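Long-range contacts in PrgX (PDB 2AWI), which acts as the receptor for the peptide sex pheromone cCF10 in Enterococcus faecalis and probably binds DNA as a repressor in the control of conjugation: residues Lys77-Ile82 with Tyr109-Leu114; Phe96-Pro101 with Leu114-Ile119. The protein carries 1 engineered substitution. All blocks are in the same frame, centred on the assembly; numbering follows the deposited sequence.

In the fold
Both contacts use helix 107-122: contact 1 packs its earlier part, Tyr109-Leu114, against helix 74-87, and contact 2 packs its later part, Leu114-Ile119, against helix 92-102. Leu114 belongs to both segments, and the contact centres are about 7 Å apart. Along the chain the order is Lys77-Ile82, Phe96-Pro101, then the two parts of helix 107-122, so the contacts interlock rather than follow one another. A salt bridge from Glu78 OE2 to Arg98 NE, 2.9 Å, joins them directly. Three helices consecutive in the chain thus form one compact bundle in the all-helical protein, and no other chain of the assembly touches these segments.

Contact 1 (Lys77-Ile82 with Tyr109-Leu114); sequences KEKLLI and YFSIYL
Ile112 packs on the side chains of Glu78, Lys79 and Ile82 and on the backbone of Lys79, and it has the largest buried surface of the contact. Its CG1 is anti to the carbonyl carbon (chi1 -66°) and lies 4.0 Å from Lys79 CA; the extended chi2 carries CD1 onward, to 3.6 Å from Glu78 CB and equally close to Lys79 N. The other branch meets the next turn, Ile112 CG2 lying 3.9 Å from Ile82 CD1. Ile82 CD1 also comes within 3.6 Å of Ile112 O.

Lys79 follows a bent course. Its CB packs on Ile112 CG1, and bends at chi3 and chi4 bring NZ to 3.3 Å from Ser111 OG. The stronger partner of the ammonium is Glu154, with which it forms a salt bridge; Ser111 OG is hydrogen-bonded to Asn158 and to Glu154, so helix 150-159 gathers the polar atoms at this edge.

Glu78 contributes its aliphatic part. Its CG stands 4.0 Å from Tyr109 CE1, and the carboxylate and ring planes are 68° apart. The buried carboxylate itself is paired with Arg98 of helix 92-102, which probably stabilises its negative charge.

The segment axes approach to 9.7 Å at an angle of only 14°, with the closest CA pair being Lys79 and Ile112. Such near-parallel packing of two helices separated in sequence by one intervening helix is consistent with the stacked helical hairpins of a TPR-like fold, the family assigned to a range that includes segment 109-114.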
ATOM      1  N   LYS A  77      31.923  18.031  33.001  1.00 60.23           N
ATOM      2  CA  LYS A  77      31.730  17.066  34.073  1.00 62.63           C
ATOM      3  C   LYS A  77      30.285  17.155  34.560  1.00 61.03           C
ATOM      4  O   LYS A  77      29.597  16.141  34.684  1.00 61.10           O
ATOM      5  CB  LYS A  77      32.679  17.368  35.234  1.00 89.02           C
ATOM      6  CG  LYS A  77      34.148  17.411  34.850  1.00 89.02           C
ATOM      7  CD  LYS A  77      34.999  17.972  35.985  1.00 89.02           C
ATOM      8  CE  LYS A  77      36.452  18.158  35.556  1.00 89.02           C
ATOM      9  NZ  LYS A  77      37.276  18.861  36.585  1.00 89.02           N
ATOM     10  N   GLU A  78      29.838  18.383  34.823  1.00 59.75           N
ATOM     11  CA  GLU A  78      28.482  18.643  35.304  1.00 59.36           C
ATOM     12  C   GLU A  78      27.403  18.199  34.325  1.00 60.02           C
ATOM     13  O   GLU A  78      26.497  17.452  34.695  1.00 61.08           O
ATOM     14  CB  GLU A  78      28.311  20.137  35.606  1.00 53.00           C
ATOM     15  CG  GLU A  78      29.190  20.652  36.739  1.00 50.91           C
ATOM     16  CD  GLU A  78      28.736  20.164  38.100  1.00 51.43           C
ATOM     17  OE1 GLU A  78      27.866  19.270  38.155  1.00 58.75           O
ATOM     18  OE2 GLU A  78      29.251  20.670  39.119  1.00 45.60           O
ATOM     19  N   LYS A  79      27.492  18.657  33.080  1.00 59.09           N
ATOM     20  CA  LYS A  79      26.496  18.295  32.074  1.00 60.60           C
ATOM     21  C   LYS A  79      26.456  16.780  31.890  1.00 60.04           C
ATOM     22  O   LYS A  79      25.425  16.214  31.527  1.00 60.45           O
ATOM     23  CB  LYS A  79      26.798  18.989  30.738  1.00 52.81           C
ATOM     24  CG  LYS A  79      25.659  18.901  29.717  1.00 56.72           C
ATOM     25  CD  LYS A  79      25.928  19.755  28.473  1.00 55.33           C
ATOM     26  CE  LYS A  79      25.665  21.244  28.709  1.00 64.07           C
ATOM     27  NZ  LYS A  79      24.212  21.590  28.710  1.00 62.78           N
ATOM     28  N   LEU A  80      27.585  16.131  32.154  1.00 62.06           N
ATOM     29  CA  LEU A  80      27.693  14.681  32.030  1.00 61.29           C
ATOM     30  C   LEU A  80      26.975  14.036  33.214  1.00 59.35           C
ATOM     31  O   LEU A  80      26.237  13.062  33.066  1.00 57.71           O
ATOM     32  CB  LEU A  80      29.175  14.276  32.017  1.00 85.97           C
ATOM     33  CG  LEU A  80      29.598  12.824  31.758  1.00 88.95           C
ATOM     34  CD1 LEU A  80      29.219  11.933  32.935  1.00 88.95           C
ATOM     35  CD2 LEU A  80      28.954  12.335  30.471  1.00 88.61           C
ATOM     36  N   LEU A  81      27.192  14.610  34.390  1.00 58.86           N
ATOM     37  CA  LEU A  81      26.601  14.125  35.627  1.00 58.14           C
ATOM     38  C   LEU A  81      25.081  13.959  35.551  1.00 57.52           C
ATOM     39  O   LEU A  81      24.509  13.124  36.254  1.00 57.94           O
ATOM     40  CB  LEU A  81      26.973  15.083  36.762  1.00 55.01           C
ATOM     41  CG  LEU A  81      26.883  14.617  38.216  1.00 58.13           C
ATOM     42  CD1 LEU A  81      27.587  13.282  38.378  1.00 62.02           C
ATOM     43  CD2 LEU A  81      27.527  15.667  39.120  1.00 58.42           C
ATOM     44  N   ILE A  82      24.431  14.745  34.697  1.00 53.66           N
ATOM     45  CA  ILE A  82      22.977  14.683  34.549  1.00 54.20           C
ATOM     46  C   ILE A  82      22.447  13.296  34.186  1.00 55.43           C
ATOM     47  O   ILE A  82      21.447  12.846  34.743  1.00 55.01           O
ATOM     48  CB  ILE A  82      22.477  15.701  33.482  1.00 45.55           C
ATOM     49  CG1 ILE A  82      22.489  17.112  34.067  1.00 44.33           C
ATOM     50  CG2 ILE A  82      21.069  15.342  33.003  1.00 45.04           C
ATOM     51  CD1 ILE A  82      22.052  18.168  33.085  1.00 48.39           C
ATOM     52  N   TYR A 109      25.727  26.566  32.499  1.00 42.23           N
ATOM     53  CA  TYR A 109      25.188  26.180  33.801  1.00 40.98           C
ATOM     54  C   TYR A 109      23.674  26.336  33.856  1.00 38.67           C
ATOM     55  O   TYR A 109      22.987  25.554  34.514  1.00 37.20           O
ATOM     56  CB  TYR A 109      25.839  26.997  34.922  1.00 44.15           C
ATOM     57  CG  TYR A 109      27.152  26.413  35.392  1.00 45.16           C
ATOM     58  CD1 TYR A 109      27.191  25.185  36.051  1.00 47.92           C
ATOM     59  CD2 TYR A 109      28.359  27.062  35.134  1.00 39.06           C
ATOM     60  CE1 TYR A 109      28.401  24.612  36.439  1.00 53.30           C
ATOM     61  CE2 TYR A 109      29.576  26.498  35.518  1.00 46.18           C
ATOM     62  CZ  TYR A 109      29.588  25.273  36.166  1.00 49.32           C
ATOM     63  OH  TYR A 109      30.787  24.703  36.523  1.00 52.77           O
ATOM     64  N   PHE A 110      23.138  27.339  33.170  1.00 32.33           N
ATOM     65  CA  PHE A 110      21.693  27.486  33.186  1.00 31.56           C
ATOM     66  C   PHE A 110      21.103  26.264  32.507  1.00 31.78           C
ATOM     67  O   PHE A 110      20.154  25.662  33.007  1.00 32.68           O
ATOM     68  CB  PHE A 110      21.241  28.747  32.450  1.00 33.74           C
ATOM     69  CG  PHE A 110      19.780  29.046  32.629  1.00 35.63           C
ATOM     70  CD1 PHE A 110      19.256  29.235  33.904  1.00 32.31           C
ATOM     71  CD2 PHE A 110      18.926  29.108  31.534  1.00 31.37           C
ATOM     72  CE1 PHE A 110      17.898  29.480  34.088  1.00 30.68           C
ATOM     73  CE2 PHE A 110      17.563  29.353  31.706  1.00 36.33           C
ATOM     74  CZ  PHE A 110      17.050  29.539  32.986  1.00 32.15           C
ATOM     75  N   SER A 111      21.681  25.899  31.366  1.00 31.38           N
ATOM     76  CA  SER A 111      21.225  24.741  30.609  1.00 32.33           C
ATOM     77  C   SER A 111      21.291  23.479  31.472  1.00 34.03           C
ATOM     78  O   SER A 111      20.386  22.650  31.442  1.00 35.19           O
ATOM     79  CB  SER A 111      22.080  24.565  29.350  1.00 29.33           C
ATOM     80  OG  SER A 111      21.538  23.562  28.507  1.00 30.12           O
ATOM     81  N   ILE A 112      22.360  23.339  32.249  1.00 34.99           N
ATOM     82  CA  ILE A 112      22.502  22.178  33.119  1.00 36.55           C
ATOM     83  C   ILE A 112      21.403  22.221  34.181  1.00 37.03           C
ATOM     84  O   ILE A 112      20.761  21.210  34.477  1.00 35.81           O
ATOM     85  CB  ILE A 112      23.880  22.170  33.809  1.00 36.16           C
ATOM     86  CG1 ILE A 112      24.980  21.966  32.767  1.00 34.93           C
ATOM     87  CG2 ILE A 112      23.931  21.073  34.849  1.00 32.70           C
ATOM     88  CD1 ILE A 112      26.382  22.120  33.324  1.00 39.20           C
ATOM     89  N   TYR A 113      21.195  23.412  34.735  1.00 40.64           N
ATOM     90  CA  TYR A 113      20.177  23.649  35.752  1.00 40.62           C
ATOM     91  C   TYR A 113      18.816  23.129  35.299  1.00 40.44           C
ATOM     92  O   TYR A 113      18.158  22.387  36.024  1.00 42.05           O
ATOM     93  CB  TYR A 113      20.091  25.150  36.040  1.00 41.33           C
ATOM     94  CG  TYR A 113      18.867  25.564  36.819  1.00 44.08           C
ATOM     95  CD1 TYR A 113      18.727  25.234  38.169  1.00 44.17           C
ATOM     96  CD2 TYR A 113      17.837  26.275  36.201  1.00 36.35           C
ATOM     97  CE1 TYR A 113      17.592  25.604  38.887  1.00 41.38           C
ATOM     98  CE2 TYR A 113      16.700  26.649  36.906  1.00 35.65           C
ATOM     99  CZ  TYR A 113      16.582  26.310  38.250  1.00 41.64           C
ATOM    100  OH  TYR A 113      15.462  26.684  38.957  1.00 43.45           O
ATOM    101  N   LEU A 114      18.392  23.527  34.102  1.00 33.15           N
ATOM    102  CA  LEU A 114      17.105  23.082  33.567  1.00 32.64           C
ATOM    103  C   LEU A 114      17.122  21.564  33.394  1.00 34.68           C
ATOM    104  O   LEU A 114      16.071  20.922  33.305  1.00 34.23           O
ATOM    105  CB  LEU A 114      16.815  23.761  32.219  1.00 30.10           C
ATOM    106  CG  LEU A 114      16.639  25.285  32.256  1.00 26.82           C
ATOM    107  CD1 LEU A 114      16.479  25.834  30.837  1.00 19.19           C
ATOM    108  CD2 LEU A 114      15.429  25.639  33.120  1.00 21.10           C
TER

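Contact 2 (Phe96-Pro101 with Leu114-Ile119)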
ATOM      1  N   PHE A  96      21.967  18.983  43.157  1.00 52.78           N
ATOM      2  CA  PHE A  96      21.082  20.091  42.827  1.00 52.61           C
ATOM      3  C   PHE A  96      21.356  21.278  43.736  1.00 52.34           C
ATOM      4  O   PHE A  96      21.125  22.424  43.355  1.00 51.00           O
ATOM      5  CB  PHE A  96      19.624  19.662  42.971  1.00 45.43           C
ATOM      6  CG  PHE A  96      18.636  20.718  42.567  1.00 45.46           C
ATOM      7  CD1 PHE A  96      18.563  21.150  41.246  1.00 47.15           C
ATOM      8  CD2 PHE A  96      17.777  21.282  43.509  1.00 43.31           C
ATOM      9  CE1 PHE A  96      17.644  22.133  40.866  1.00 46.22           C
ATOM     10  CE2 PHE A  96      16.857  22.260  43.145  1.00 35.72           C
ATOM     11  CZ  PHE A  96      16.788  22.689  41.822  1.00 44.62           C
ATOM     12  N   GLN A  97      21.848  21.003  44.939  1.00 59.50           N
ATOM     13  CA  GLN A  97      22.145  22.065  45.895  1.00 62.69           C
ATOM     14  C   GLN A  97      23.415  22.808  45.510  1.00 61.13           C
ATOM     15  O   GLN A  97      23.697  23.885  46.031  1.00 61.28           O
ATOM     16  CB  GLN A  97      22.299  21.492  47.307  1.00 79.21           C
ATOM     17  CG  GLN A  97      21.043  20.824  47.847  1.00 82.27           C
ATOM     18  CD  GLN A  97      21.216  20.319  49.270  1.00 83.41           C
ATOM     19  OE1 GLN A  97      20.327  19.669  49.823  1.00 83.43           O
ATOM     20  NE2 GLN A  97      22.363  20.619  49.871  1.00 84.87           N
ATOM     21  N   ARG A  98      24.182  22.224  44.596  1.00 58.59           N
ATOM     22  CA  ARG A  98      25.419  22.839  44.137  1.00 57.14           C
ATOM     23  C   ARG A  98      25.153  23.607  42.845  1.00 55.74           C
ATOM     24  O   ARG A  98      25.656  24.710  42.645  1.00 56.76           O
ATOM     25  CB  ARG A  98      26.485  21.767  43.886  1.00 60.15           C
ATOM     26  CG  ARG A  98      27.805  22.325  43.364  1.00 62.28           C
ATOM     27  CD  ARG A  98      28.819  21.232  43.007  1.00 64.48           C
ATOM     28  NE  ARG A  98      28.377  20.372  41.906  1.00 65.23           N
ATOM     29  CZ  ARG A  98      27.742  19.215  42.062  1.00 62.90           C
ATOM     30  NH1 ARG A  98      27.472  18.762  43.279  1.00 59.91           N
ATOM     31  NH2 ARG A  98      27.372  18.508  41.000  1.00 61.74           N
ATOM     32  N   ILE A  99      24.342  23.010  41.982  1.00 45.95           N
ATOM     33  CA  ILE A  99      24.002  23.598  40.694  1.00 45.38           C
ATOM     34  C   ILE A  99      23.036  24.774  40.793  1.00 43.25           C
ATOM     35  O   ILE A  99      23.292  25.837  40.228  1.00 40.34           O
ATOM     36  CB  ILE A  99      23.379  22.532  39.755  1.00 57.07           C
ATOM     37  CG1 ILE A  99      24.392  21.413  39.483  1.00 59.77           C
ATOM     38  CG2 ILE A  99      22.930  23.178  38.453  1.00 55.86           C
ATOM     39  CD1 ILE A  99      25.656  21.871  38.783  1.00 65.10           C
ATOM     40  N   GLU A 100      21.929  24.569  41.505  1.00 49.34           N
ATOM     41  CA  GLU A 100      20.893  25.593  41.668  1.00 49.43           C
ATOM     42  C   GLU A 100      21.466  26.996  41.872  1.00 48.81           C
ATOM     43  O   GLU A 100      21.091  27.933  41.169  1.00 48.37           O
ATOM     44  CB  GLU A 100      19.967  25.219  42.834  1.00 48.38           C
ATOM     45  CG  GLU A 100      18.617  25.929  42.850  1.00 50.59           C
ATOM     46  CD  GLU A 100      18.725  27.409  43.175  1.00 57.40           C
ATOM     47  OE1 GLU A 100      19.387  27.748  44.180  1.00 57.77           O
ATOM     48  OE2 GLU A 100      18.139  28.231  42.436  1.00 63.23           O
ATOM     49  N   PRO A 101      22.393  27.156  42.830  1.00 51.71           N
ATOM     50  CA  PRO A 101      23.012  28.455  43.112  1.00 51.54           C
ATOM     51  C   PRO A 101      23.853  28.998  41.963  1.00 50.54           C
ATOM     52  O   PRO A 101      23.973  30.208  41.797  1.00 52.47           O
ATOM     53  CB  PRO A 101      23.873  28.167  44.339  1.00 46.05           C
ATOM     54  CG  PRO A 101      23.145  27.050  45.012  1.00 44.68           C
ATOM     55  CD  PRO A 101      22.789  26.169  43.847  1.00 43.26           C
ATOM     56  N   LEU A 114      18.392  23.527  34.102  1.00 33.15           N
ATOM     57  CA  LEU A 114      17.105  23.082  33.567  1.00 32.64           C
ATOM     58  C   LEU A 114      17.122  21.564  33.394  1.00 34.68           C
ATOM     59  O   LEU A 114      16.071  20.922  33.305  1.00 34.23           O
ATOM     60  CB  LEU A 114      16.815  23.761  32.219  1.00 30.10           C
ATOM     61  CG  LEU A 114      16.639  25.285  32.256  1.00 26.82           C
ATOM     62  CD1 LEU A 114      16.479  25.834  30.837  1.00 19.19           C
ATOM     63  CD2 LEU A 114      15.429  25.639  33.120  1.00 21.10           C
ATOM     64  N   GLY A 115      18.330  21.003  33.342  1.00 44.62           N
ATOM     65  CA  GLY A 115      18.479  19.567  33.212  1.00 44.72           C
ATOM     66  C   GLY A 115      18.016  18.905  34.498  1.00 46.90           C
ATOM     67  O   GLY A 115      17.413  17.827  34.483  1.00 47.06           O
ATOM     68  N   TYR A 116      18.301  19.558  35.620  1.00 40.71           N
ATOM     69  CA  TYR A 116      17.886  19.048  36.920  1.00 42.03           C
ATOM     70  C   TYR A 116      16.382  19.236  37.108  1.00 42.14           C
ATOM     71  O   TYR A 116      15.705  18.369  37.662  1.00 43.44           O
ATOM     72  CB  TYR A 116      18.633  19.763  38.046  1.00 47.60           C
ATOM     73  CG  TYR A 116      20.056  19.296  38.253  1.00 49.30           C
ATOM     74  CD1 TYR A 116      21.035  19.504  37.279  1.00 45.51           C
ATOM     75  CD2 TYR A 116      20.427  18.654  39.434  1.00 47.90           C
ATOM     76  CE1 TYR A 116      22.354  19.086  37.483  1.00 46.91           C
ATOM     77  CE2 TYR A 116      21.737  18.232  39.648  1.00 48.76           C
ATOM     78  CZ  TYR A 116      22.694  18.450  38.672  1.00 47.13           C
ATOM     79  OH  TYR A 116      23.984  18.030  38.898  1.00 47.88           O
ATOM     80  N   ILE A 117      15.857  20.366  36.646  1.00 54.67           N
ATOM     81  CA  ILE A 117      14.428  20.630  36.777  1.00 54.16           C
ATOM     82  C   ILE A 117      13.650  19.557  36.038  1.00 54.91           C
ATOM     83  O   ILE A 117      12.628  19.071  36.520  1.00 55.12           O
ATOM     84  CB  ILE A 117      14.052  22.009  36.201  1.00 42.11           C
ATOM     85  CG1 ILE A 117      14.746  23.108  37.006  1.00 44.97           C
ATOM     86  CG2 ILE A 117      12.535  22.201  36.238  1.00 38.79           C
ATOM     87  CD1 ILE A 117      14.382  23.116  38.477  1.00 47.27           C
ATOM     88  N   SER A 118      14.144  19.191  34.862  1.00 52.35           N
ATOM     89  CA  SER A 118      13.508  18.167  34.047  1.00 52.37           C
ATOM     90  C   SER A 118      13.451  16.862  34.833  1.00 52.88           C
ATOM     91  O   SER A 118      12.402  16.226  34.926  1.00 54.21           O
ATOM     92  CB  SER A 118      14.305  17.963  32.762  1.00 44.99           C
ATOM     93  OG  SER A 118      13.668  17.021  31.920  1.00 46.80           O
ATOM     94  N   ILE A 119      14.590  16.470  35.396  1.00 53.33           N
ATOM     95  CA  ILE A 119      14.687  15.244  36.185  1.00 52.73           C
ATOM     96  C   ILE A 119      13.658  15.246  37.313  1.00 55.46           C
ATOM     97  O   ILE A 119      12.914  14.281  37.483  1.00 57.60           O
ATOM     98  CB  ILE A 119      16.106  15.082  36.792  1.00 42.13           C
ATOM     99  CG1 ILE A 119      17.110  14.715  35.694  1.00 34.21           C
ATOM    100  CG2 ILE A 119      16.093  14.022  37.873  1.00 37.10           C
ATOM    101  CD1 ILE A 119      18.554  14.784  36.142  1.00 34.78           C
TER
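Tyr116 of helix 107-122 lays one side of its ring against Phe96 and Ile99, Phe96 toward the CB end and Ile99 toward the hydroxyl end, and it buries more surface than any other residue of the contact. Ile99 crosses it at about a right angle: its CG1 touches the phenol end, 3.5 Å from Tyr116 CZ, and its CG2 lies over one face of the ring. Phe96 approaches the root of the same side chain, where its CD1 is 3.5 Å from Tyr116 CB and 3.6 Å from Tyr116 CD2. The two aromatic side chains slide past each other in opposite directions. Their centroids are 6.0 Å apart and their planes 31° apart, an oblique arrangement. Farther round the Phe96 ring, CZ meets Ile117 CD1 at 4.1 Å.

In the next shell, Phe96 CG, anti to the backbone N (chi1 -176°), is set beside the carbonyl carbon, on the side of the following turn, where Glu100 CB covers the centre of one ring face, 4.1 Å above its plane. Phe92 stacks on the Phe96 ring as well. At the other end of the contact, the Arg98 guanidinium passes obliquely by the phenol, its NH2 being 4.0 Å from Tyr116 OH; the strongest polar partner of Arg98 is Glu78 of helix 74-87.

The axes of segments 96-101 and 114-119 cross at -132° and approach to 10.4 Å. Tyr116 also touches Ile82 and Ile85, which places its side chain where helices 74-87, 92-102 and 107-122 come together, while Phe96 and Ile117 extend the packing to loop residues Val127 and Val162.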